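Local coordinates for protein neurotoxin (Clostridium botulinum, PDB 3N7L) that probably attaches the botulinum neurotoxin of serotype D/C to nerve cells, its receptor-binding domain carrying a ganglioside-binding loop, at residues I266-R271 against E395-V400; P321-G326 against S381-L386. One frame throughout, in Å; residues are numbered along the deposited sequence.

Interaction 1. Residues I266-R271 against E395-V400; sequences IVFNTR and EYLIPV
A chi1 of -67° sets CG of Phe268 anti to its own carbonyl carbon; the ring beyond it meets Leu397 O and Pro399 on the other strand. Leu397 instead places CG anti to the backbone N (chi1 179°), and its CD2 packs against Phe268 CB at 3.9 Å. The ring of Phe268 turns an edge to the backbone: the carbonyl carbon of Ile398 and the N of Pro399 lie in its plane. Phe268 CE1 also comes to 3.4 Å from Pro399 CD. Around the proline, Ile266 crosses it at about a right angle, its CB 3.8 Å from Pro399 CG. Pro399 CD also meets a polar neighbour, Ile266 O, at 3.2 Å. On the flank away from the proline, Val267 and Tyr396 lie side by side and point the same way, with Val267 CG1 3.8 Å from Tyr396 CD1.

One direct backbone bond joins the strands, Phe268 N to Leu397 O at 2.9 Å, and it is fairly straight. The same oxygen receives a CA-H contact from Val267 CA. A water then takes the N-H of Leu397 and donates to Phe268 O, bridging a pair of backbone groups that do not meet directly. The short strand axes run 121° apart, so this is a crossing with local pairing rather than a continued sheet ladder.

The contact is buried in the C-terminal, trefoil-related half of the domain. Strand 265-270 forms its two-stranded hairpin with 257-262, while 394-402 pairs with 373-384 and 329-335. Ile379 of strand 373-384 packs on both Phe268 and Leu397; Ala334 and Leu332 of strand 329-335 back Ile266 and Pro399, joining the hairpin to the larger sheet.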
ATOM      1  N   ILE A 266       9.248  -2.742 -26.105  1.00 20.63           N
ATOM      2  CA  ILE A 266       8.161  -2.761 -25.137  1.00 21.38           C
ATOM      3  C   ILE A 266       7.526  -1.391 -25.356  1.00 21.45           C
ATOM      4  O   ILE A 266       8.225  -0.379 -25.349  1.00 21.50           O
ATOM      5  CB  ILE A 266       8.663  -2.791 -23.668  1.00 20.62           C
ATOM      6  CG1 ILE A 266       9.229  -4.167 -23.311  1.00 20.40           C
ATOM      7  CG2 ILE A 266       7.516  -2.412 -22.729  1.00 19.56           C
ATOM      8  CD1 ILE A 266       8.207  -5.286 -23.382  1.00 24.10           C
ATOM      9  N   VAL A 267       6.218  -1.351 -25.577  1.00 21.57           N
ATOM     10  CA  VAL A 267       5.539  -0.075 -25.769  1.00 20.14           C
ATOM     11  C   VAL A 267       4.353  -0.030 -24.817  1.00 20.56           C
ATOM     12  O   VAL A 267       3.787  -1.070 -24.463  1.00 21.08           O
ATOM     13  CB  VAL A 267       5.032   0.117 -27.225  1.00 20.79           C
ATOM     14  CG1 VAL A 267       6.194   0.041 -28.203  1.00 20.16           C
ATOM     15  CG2 VAL A 267       3.980  -0.925 -27.553  1.00 24.83           C
ATOM     16  N   PHE A 268       3.988   1.170 -24.384  1.00 19.37           N
ATOM     17  CA  PHE A 268       2.873   1.321 -23.464  1.00 20.19           C
ATOM     18  C   PHE A 268       1.640   1.838 -24.178  1.00 20.04           C
ATOM     19  O   PHE A 268       1.707   2.822 -24.917  1.00 20.91           O
ATOM     20  CB  PHE A 268       3.244   2.268 -22.324  1.00 20.57           C
ATOM     21  CG  PHE A 268       4.303   1.724 -21.409  1.00 21.45           C
ATOM     22  CD1 PHE A 268       5.648   2.001 -21.632  1.00 21.11           C
ATOM     23  CD2 PHE A 268       3.952   0.938 -20.316  1.00 21.47           C
ATOM     24  CE1 PHE A 268       6.631   1.507 -20.772  1.00 21.07           C
ATOM     25  CE2 PHE A 268       4.925   0.438 -19.448  1.00 22.05           C
ATOM     26  CZ  PHE A 268       6.268   0.725 -19.678  1.00 23.00           C
ATOM     27  N   ASN A 269       0.521   1.158 -23.962  1.00 20.06           N
ATOM     28  CA  ASN A 269      -0.742   1.541 -24.577  1.00 20.91           C
ATOM     29  C   ASN A 269      -1.741   1.995 -23.518  1.00 20.52           C
ATOM     30  O   ASN A 269      -1.629   1.621 -22.345  1.00 18.44           O
ATOM     31  CB  ASN A 269      -1.329   0.367 -25.366  1.00 22.06           C
ATOM     32  CG  ASN A 269      -0.438  -0.065 -26.519  1.00 24.98           C
ATOM     33  OD1 ASN A 269       0.351   0.723 -27.042  1.00 27.79           O
ATOM     34  ND2 ASN A 269      -0.576  -1.314 -26.930  1.00 23.08           N
ATOM     35  N   THR A 270      -2.713   2.802 -23.933  1.00 19.12           N
ATOM     36  CA  THR A 270      -3.734   3.300 -23.017  1.00 20.89           C
ATOM     37  C   THR A 270      -4.675   2.158 -22.627  1.00 20.71           C
ATOM     38  O   THR A 270      -5.221   1.479 -23.497  1.00 19.86           O
ATOM     39  CB  THR A 270      -4.544   4.435 -23.673  1.00 21.10           C
ATOM     40  OG1 THR A 270      -3.650   5.496 -24.025  1.00 22.64           O
ATOM     41  CG2 THR A 270      -5.603   4.976 -22.712  1.00 19.16           C
ATOM     42  N   ARG A 271      -4.863   1.936 -21.328  1.00 20.53           N
ATOM     43  CA  ARG A 271      -5.741   0.854 -20.898  1.00 22.35           C
ATOM     44  C   ARG A 271      -7.208   1.194 -21.173  1.00 22.59           C
ATOM     45  O   ARG A 271      -7.581   2.367 -21.287  1.00 21.77           O
ATOM     46  CB  ARG A 271      -5.511   0.498 -19.411  1.00 23.62           C
ATOM     47  CG  ARG A 271      -5.894   1.549 -18.400  1.00 26.15           C
ATOM     48  CD  ARG A 271      -5.623   1.068 -16.965  1.00 25.90           C
ATOM     49  NE  ARG A 271      -4.196   0.980 -16.654  1.00 24.07           N
ATOM     50  CZ  ARG A 271      -3.510  -0.153 -16.515  1.00 25.96           C
ATOM     51  NH1 ARG A 271      -4.105  -1.330 -16.656  1.00 23.17           N
ATOM     52  NH2 ARG A 271      -2.213  -0.109 -16.233  1.00 26.59           N
ATOM     53  N   GLU A 395       5.569   7.790 -32.893  1.00 18.49           N
ATOM     54  CA  GLU A 395       5.806   8.083 -31.487  1.00 19.71           C
ATOM     55  C   GLU A 395       5.418   6.853 -30.672  1.00 20.59           C
ATOM     56  O   GLU A 395       4.329   6.310 -30.838  1.00 20.68           O
ATOM     57  CB  GLU A 395       4.963   9.286 -31.037  1.00 20.93           C
ATOM     58  CG  GLU A 395       5.482  10.645 -31.529  1.00 23.05           C
ATOM     59  CD  GLU A 395       6.665  11.170 -30.711  1.00 26.07           C
ATOM     60  OE1 GLU A 395       7.402  12.044 -31.217  1.00 27.01           O
ATOM     61  OE2 GLU A 395       6.852  10.723 -29.557  1.00 26.45           O
ATOM     62  N   TYR A 396       6.324   6.409 -29.811  1.00 19.46           N
ATOM     63  CA  TYR A 396       6.079   5.264 -28.949  1.00 18.04           C
ATOM     64  C   TYR A 396       6.447   5.645 -27.528  1.00 19.42           C
ATOM     65  O   TYR A 396       7.516   6.219 -27.289  1.00 17.16           O
ATOM     66  CB  TYR A 396       6.937   4.054 -29.367  1.00 18.73           C
ATOM     67  CG  TYR A 396       6.518   3.410 -30.672  1.00 18.18           C
ATOM     68  CD1 TYR A 396       5.300   2.736 -30.780  1.00 20.20           C
ATOM     69  CD2 TYR A 396       7.317   3.511 -31.806  1.00 20.19           C
ATOM     70  CE1 TYR A 396       4.887   2.183 -31.995  1.00 19.98           C
ATOM     71  CE2 TYR A 396       6.914   2.963 -33.023  1.00 20.98           C
ATOM     72  CZ  TYR A 396       5.698   2.303 -33.110  1.00 20.72           C
ATOM     73  OH  TYR A 396       5.285   1.775 -34.314  1.00 23.03           O
ATOM     74  N   LEU A 397       5.556   5.336 -26.591  1.00 18.04           N
ATOM     75  CA  LEU A 397       5.814   5.600 -25.183  1.00 17.95           C
ATOM     76  C   LEU A 397       6.546   4.327 -24.782  1.00 19.46           C
ATOM     77  O   LEU A 397       5.983   3.228 -24.846  1.00 16.24           O
ATOM     78  CB  LEU A 397       4.503   5.738 -24.410  1.00 18.53           C
ATOM     79  CG  LEU A 397       4.603   5.993 -22.904  1.00 19.62           C
ATOM     80  CD1 LEU A 397       5.427   7.261 -22.633  1.00 19.24           C
ATOM     81  CD2 LEU A 397       3.202   6.124 -22.325  1.00 15.58           C
ATOM     82  N   ILE A 398       7.805   4.473 -24.381  1.00 16.14           N
ATOM     83  CA  ILE A 398       8.612   3.312 -24.056  1.00 16.26           C
ATOM     84  C   ILE A 398       9.432   3.412 -22.782  1.00 18.53           C
ATOM     85  O   ILE A 398       9.703   4.503 -22.281  1.00 18.01           O
ATOM     86  CB  ILE A 398       9.643   3.044 -25.168  1.00 18.08           C
ATOM     87  CG1 ILE A 398      10.595   4.248 -25.270  1.00 15.99           C
ATOM     88  CG2 ILE A 398       8.943   2.815 -26.509  1.00 16.13           C
ATOM     89  CD1 ILE A 398      11.903   3.949 -25.978  1.00 16.52           C
ATOM     90  N   PRO A 399       9.831   2.255 -22.239  1.00 18.79           N
ATOM     91  CA  PRO A 399      10.651   2.243 -21.031  1.00 19.93           C
ATOM     92  C   PRO A 399      12.027   2.577 -21.625  1.00 19.77           C
ATOM     93  O   PRO A 399      12.390   2.045 -22.675  1.00 18.20           O
ATOM     94  CB  PRO A 399      10.533   0.797 -20.546  1.00 20.18           C
ATOM     95  CG  PRO A 399      10.365   0.033 -21.810  1.00 21.17           C
ATOM     96  CD  PRO A 399       9.446   0.888 -22.638  1.00 18.72           C
ATOM     97  N   VAL A 400      12.770   3.466 -20.979  1.00 20.23           N
ATOM     98  CA  VAL A 400      14.063   3.893 -21.494  1.00 21.73           C
ATOM     99  C   VAL A 400      15.067   4.079 -20.362  1.00 22.99           C
ATOM    100  O   VAL A 400      14.708   4.472 -19.257  1.00 22.54           O
ATOM    101  CB  VAL A 400      13.907   5.239 -22.271  1.00 24.62           C
ATOM    102  CG1 VAL A 400      13.438   6.331 -21.320  1.00 24.02           C
ATOM    103  CG2 VAL A 400      15.209   5.633 -22.942  1.00 26.03           C
TER
HETATM  104  O   HOH W   1       3.208   3.723 -27.187  1.00 21.78           O

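Interaction 2. Residues P321-G326 against S381-L386; sequences PSRNLG and SYSFKL. With SO4 (sulfate ion), chain D.
Ser322 and Lys385 supply one of the two direct hydrogen bonds: Lys385 N donates to Ser322 OG at 2.9 Å, with an angle of 159°. A chi1 of 60° sets OG between the backbone N and the carbonyl carbon of Ser322, facing the strand end; the same OG also lies at the edge of the Phe384 ring, in plane. Beside it a water accepts from Ser322 N and donates to Lys385 O. The other bond is more bent: Arg323 NH1 reaches Ser383 O at 2.9 Å and 132°, from above the carbonyl plane, after a chain bent at chi2 and chi3.

The apolar contacts gather on Phe384. Leu325 CD2 sits over one face of its ring, 4.0 Å from the centroid, a CH-pi contact, and also touches Tyr382 CB at 3.8 Å. Pro321 CB approaches Phe384 CD1 at 4.0 Å.

Within the loop, Asn324 OD1 accepts from Gly326 N, an Asx turn, and its ND2 donates to a sulfate probably brought by the crystallisation liquor.

The chemistry is thus that of a surface loop tied down by polar bonds at Ser322 and Arg323, with Leu325 laying CD2 over a face of Phe384 as the main apolar part of the contact.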
ATOM      1  N   PRO A 321      17.783   1.020 -31.208  1.00 24.31           N
ATOM      2  CA  PRO A 321      16.604   1.534 -31.910  1.00 24.92           C
ATOM      3  C   PRO A 321      16.923   1.863 -33.368  1.00 24.58           C
ATOM      4  O   PRO A 321      18.092   1.997 -33.733  1.00 26.78           O
ATOM      5  CB  PRO A 321      16.241   2.765 -31.090  1.00 24.73           C
ATOM      6  CG  PRO A 321      17.603   3.295 -30.700  1.00 23.82           C
ATOM      7  CD  PRO A 321      18.368   2.043 -30.319  1.00 22.96           C
ATOM      8  N   SER A 322      15.886   1.981 -34.196  1.00 23.32           N
ATOM      9  CA  SER A 322      16.062   2.295 -35.612  1.00 25.03           C
ATOM     10  C   SER A 322      16.884   3.573 -35.820  1.00 26.06           C
ATOM     11  O   SER A 322      17.630   3.690 -36.784  1.00 26.52           O
ATOM     12  CB  SER A 322      14.700   2.442 -36.288  1.00 23.73           C
ATOM     13  OG  SER A 322      13.946   3.477 -35.683  1.00 23.21           O
ATOM     14  N   ARG A 323      16.724   4.535 -34.922  1.00 27.11           N
ATOM     15  CA  ARG A 323      17.467   5.787 -34.990  1.00 29.25           C
ATOM     16  C   ARG A 323      17.821   6.141 -33.553  1.00 30.11           C
ATOM     17  O   ARG A 323      17.126   5.727 -32.629  1.00 29.81           O
ATOM     18  CB  ARG A 323      16.600   6.897 -35.590  1.00 32.92           C
ATOM     19  CG  ARG A 323      15.218   6.953 -34.967  1.00 37.42           C
ATOM     20  CD  ARG A 323      14.624   8.353 -34.915  1.00 41.52           C
ATOM     21  NE  ARG A 323      14.443   8.948 -36.231  1.00 42.43           N
ATOM     22  CZ  ARG A 323      13.550   9.895 -36.501  1.00 43.79           C
ATOM     23  NH1 ARG A 323      12.747  10.350 -35.549  1.00 42.18           N
ATOM     24  NH2 ARG A 323      13.471  10.401 -37.722  1.00 43.49           N
ATOM     25  N   ASN A 324      18.891   6.904 -33.356  1.00 31.29           N
ATOM     26  CA  ASN A 324      19.285   7.291 -32.005  1.00 32.74           C
ATOM     27  C   ASN A 324      18.146   8.078 -31.348  1.00 32.05           C
ATOM     28  O   ASN A 324      17.634   9.034 -31.925  1.00 31.95           O
ATOM     29  CB  ASN A 324      20.546   8.153 -32.048  1.00 37.05           C
ATOM     30  CG  ASN A 324      21.167   8.338 -30.679  1.00 39.69           C
ATOM     31  OD1 ASN A 324      20.496   8.750 -29.735  1.00 40.92           O
ATOM     32  ND2 ASN A 324      22.457   8.035 -30.566  1.00 41.54           N
ATOM     33  N   LEU A 325      17.752   7.680 -30.142  1.00 31.38           N
ATOM     34  CA  LEU A 325      16.661   8.356 -29.445  1.00 30.69           C
ATOM     35  C   LEU A 325      17.114   9.598 -28.684  1.00 31.90           C
ATOM     36  O   LEU A 325      16.301  10.464 -28.359  1.00 29.66           O
ATOM     37  CB  LEU A 325      15.973   7.393 -28.474  1.00 30.41           C
ATOM     38  CG  LEU A 325      15.410   6.085 -29.048  1.00 29.97           C
ATOM     39  CD1 LEU A 325      14.724   5.299 -27.940  1.00 30.76           C
ATOM     40  CD2 LEU A 325      14.428   6.389 -30.170  1.00 30.93           C
ATOM     41  N   GLY A 326      18.409   9.679 -28.396  1.00 31.05           N
ATOM     42  CA  GLY A 326      18.930  10.820 -27.671  1.00 32.24           C
ATOM     43  C   GLY A 326      20.209  10.479 -26.934  1.00 33.84           C
ATOM     44  O   GLY A 326      20.541   9.304 -26.753  1.00 33.21           O
ATOM     45  N   SER A 381       8.250   9.246 -24.520  1.00 21.24           N
ATOM     46  CA  SER A 381       7.780   9.017 -25.869  1.00 21.89           C
ATOM     47  C   SER A 381       8.851   9.425 -26.872  1.00 21.98           C
ATOM     48  O   SER A 381       9.387  10.529 -26.809  1.00 22.48           O
ATOM     49  CB  SER A 381       6.491   9.801 -26.115  1.00 24.15           C
ATOM     50  OG  SER A 381       5.964   9.513 -27.400  1.00 28.77           O
ATOM     51  N   TYR A 382       9.171   8.516 -27.786  1.00 20.88           N
ATOM     52  CA  TYR A 382      10.167   8.783 -28.805  1.00 20.95           C
ATOM     53  C   TYR A 382       9.667   8.349 -30.174  1.00 22.16           C
ATOM     54  O   TYR A 382       8.904   7.383 -30.303  1.00 19.53           O
ATOM     55  CB  TYR A 382      11.474   8.074 -28.464  1.00 20.84           C
ATOM     56  CG  TYR A 382      12.015   8.503 -27.128  1.00 22.92           C
ATOM     57  CD1 TYR A 382      11.644   7.838 -25.955  1.00 22.73           C
ATOM     58  CD2 TYR A 382      12.849   9.618 -27.021  1.00 24.04           C
ATOM     59  CE1 TYR A 382      12.085   8.270 -24.715  1.00 23.50           C
ATOM     60  CE2 TYR A 382      13.295  10.064 -25.778  1.00 25.61           C
ATOM     61  CZ  TYR A 382      12.907   9.384 -24.631  1.00 26.06           C
ATOM     62  OH  TYR A 382      13.329   9.830 -23.401  1.00 29.40           O
ATOM     63  N   SER A 383      10.111   9.068 -31.198  1.00 22.13           N
ATOM     64  CA  SER A 383       9.703   8.784 -32.563  1.00 21.98           C
ATOM     65  C   SER A 383      10.725   7.948 -33.320  1.00 21.53           C
ATOM     66  O   SER A 383      11.813   8.423 -33.643  1.00 22.17           O
ATOM     67  CB  SER A 383       9.461  10.099 -33.312  1.00 20.10           C
ATOM     68  OG  SER A 383       9.146   9.864 -34.675  1.00 23.70           O
ATOM     69  N   PHE A 384      10.382   6.694 -33.579  1.00 21.33           N
ATOM     70  CA  PHE A 384      11.259   5.821 -34.339  1.00 21.83           C
ATOM     71  C   PHE A 384      10.450   4.691 -34.972  1.00 21.85           C
ATOM     72  O   PHE A 384       9.230   4.806 -35.104  1.00 21.49           O
ATOM     73  CB  PHE A 384      12.424   5.287 -33.477  1.00 21.25           C
ATOM     74  CG  PHE A 384      12.012   4.438 -32.293  1.00 21.76           C
ATOM     75  CD1 PHE A 384      12.413   3.106 -32.208  1.00 20.13           C
ATOM     76  CD2 PHE A 384      11.275   4.979 -31.239  1.00 20.53           C
ATOM     77  CE1 PHE A 384      12.088   2.325 -31.090  1.00 20.44           C
ATOM     78  CE2 PHE A 384      10.946   4.209 -30.118  1.00 19.37           C
ATOM     79  CZ  PHE A 384      11.352   2.879 -30.041  1.00 18.35           C
ATOM     80  N   LYS A 385      11.115   3.615 -35.378  1.00 20.13           N
ATOM     81  CA  LYS A 385      10.415   2.511 -36.021  1.00 21.84           C
ATOM     82  C   LYS A 385      10.556   1.175 -35.292  1.00 22.02           C
ATOM     83  O   LYS A 385      11.655   0.786 -34.897  1.00 21.47           O
ATOM     84  CB  LYS A 385      10.915   2.370 -37.467  1.00 23.31           C
ATOM     85  CG  LYS A 385      10.770   3.646 -38.292  1.00 21.99           C
ATOM     86  CD  LYS A 385      11.340   3.485 -39.695  1.00 25.16           C
ATOM     87  CE  LYS A 385      11.079   4.733 -40.531  1.00 24.55           C
ATOM     88  NZ  LYS A 385      11.695   4.632 -41.881  1.00 29.06           N
ATOM     89  N   LEU A 386       9.432   0.483 -35.119  1.00 22.41           N
ATOM     90  CA  LEU A 386       9.404  -0.821 -34.458  1.00 22.80           C
ATOM     91  C   LEU A 386       8.583  -1.802 -35.291  1.00 24.65           C
ATOM     92  O   LEU A 386       7.628  -1.411 -35.973  1.00 24.38           O
ATOM     93  CB  LEU A 386       8.786  -0.720 -33.053  1.00 21.67           C
ATOM     94  CG  LEU A 386       9.584  -0.031 -31.939  1.00 21.97           C
ATOM     95  CD1 LEU A 386       8.717   0.099 -30.690  1.00 21.44           C
ATOM     96  CD2 LEU A 386      10.849  -0.823 -31.636  1.00 20.15           C
TER
HETATM   97  S   SO4 D1303      24.729   8.737 -27.496  1.00 61.72           S
HETATM   98  O1  SO4 D1303      24.036   9.630 -28.437  1.00 60.45           O
HETATM   99  O2  SO4 D1303      25.246   7.559 -28.215  1.00 60.32           O
HETATM  100  O3  SO4 D1303      23.793   8.282 -26.422  1.00 61.24           O
HETATM  101  O4  SO4 D1303      25.835   9.482 -26.866  1.00 61.46           O
HETATM  102  O   HOH W   2      13.791   0.126 -33.497  1.00 21.37           O

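The two contacts share one sheet: strand 373-384, which carries most of 381-386 in interaction 2, is the neighbour of strand 394-402, which carries 395-400 in interaction 1. Their centres lie 12 Å apart. A probable backbone hydrogen bond of 2.8 Å from Tyr396 N to Tyr382 O links them, as does a probable one of 2.6 Å between Glu395 OE2 and Ser381 OG. Val267 CG1 also packs on Leu386 CD1 at 3.5 Å, and Leu325 leans on Ile398. Interaction 1 is buried, interaction 2 lies at the surface, where the sulfate binds Asn324 and Asp328 N and a glycerol sits near Arg323; neither molecule by itself identifies a ganglioside site.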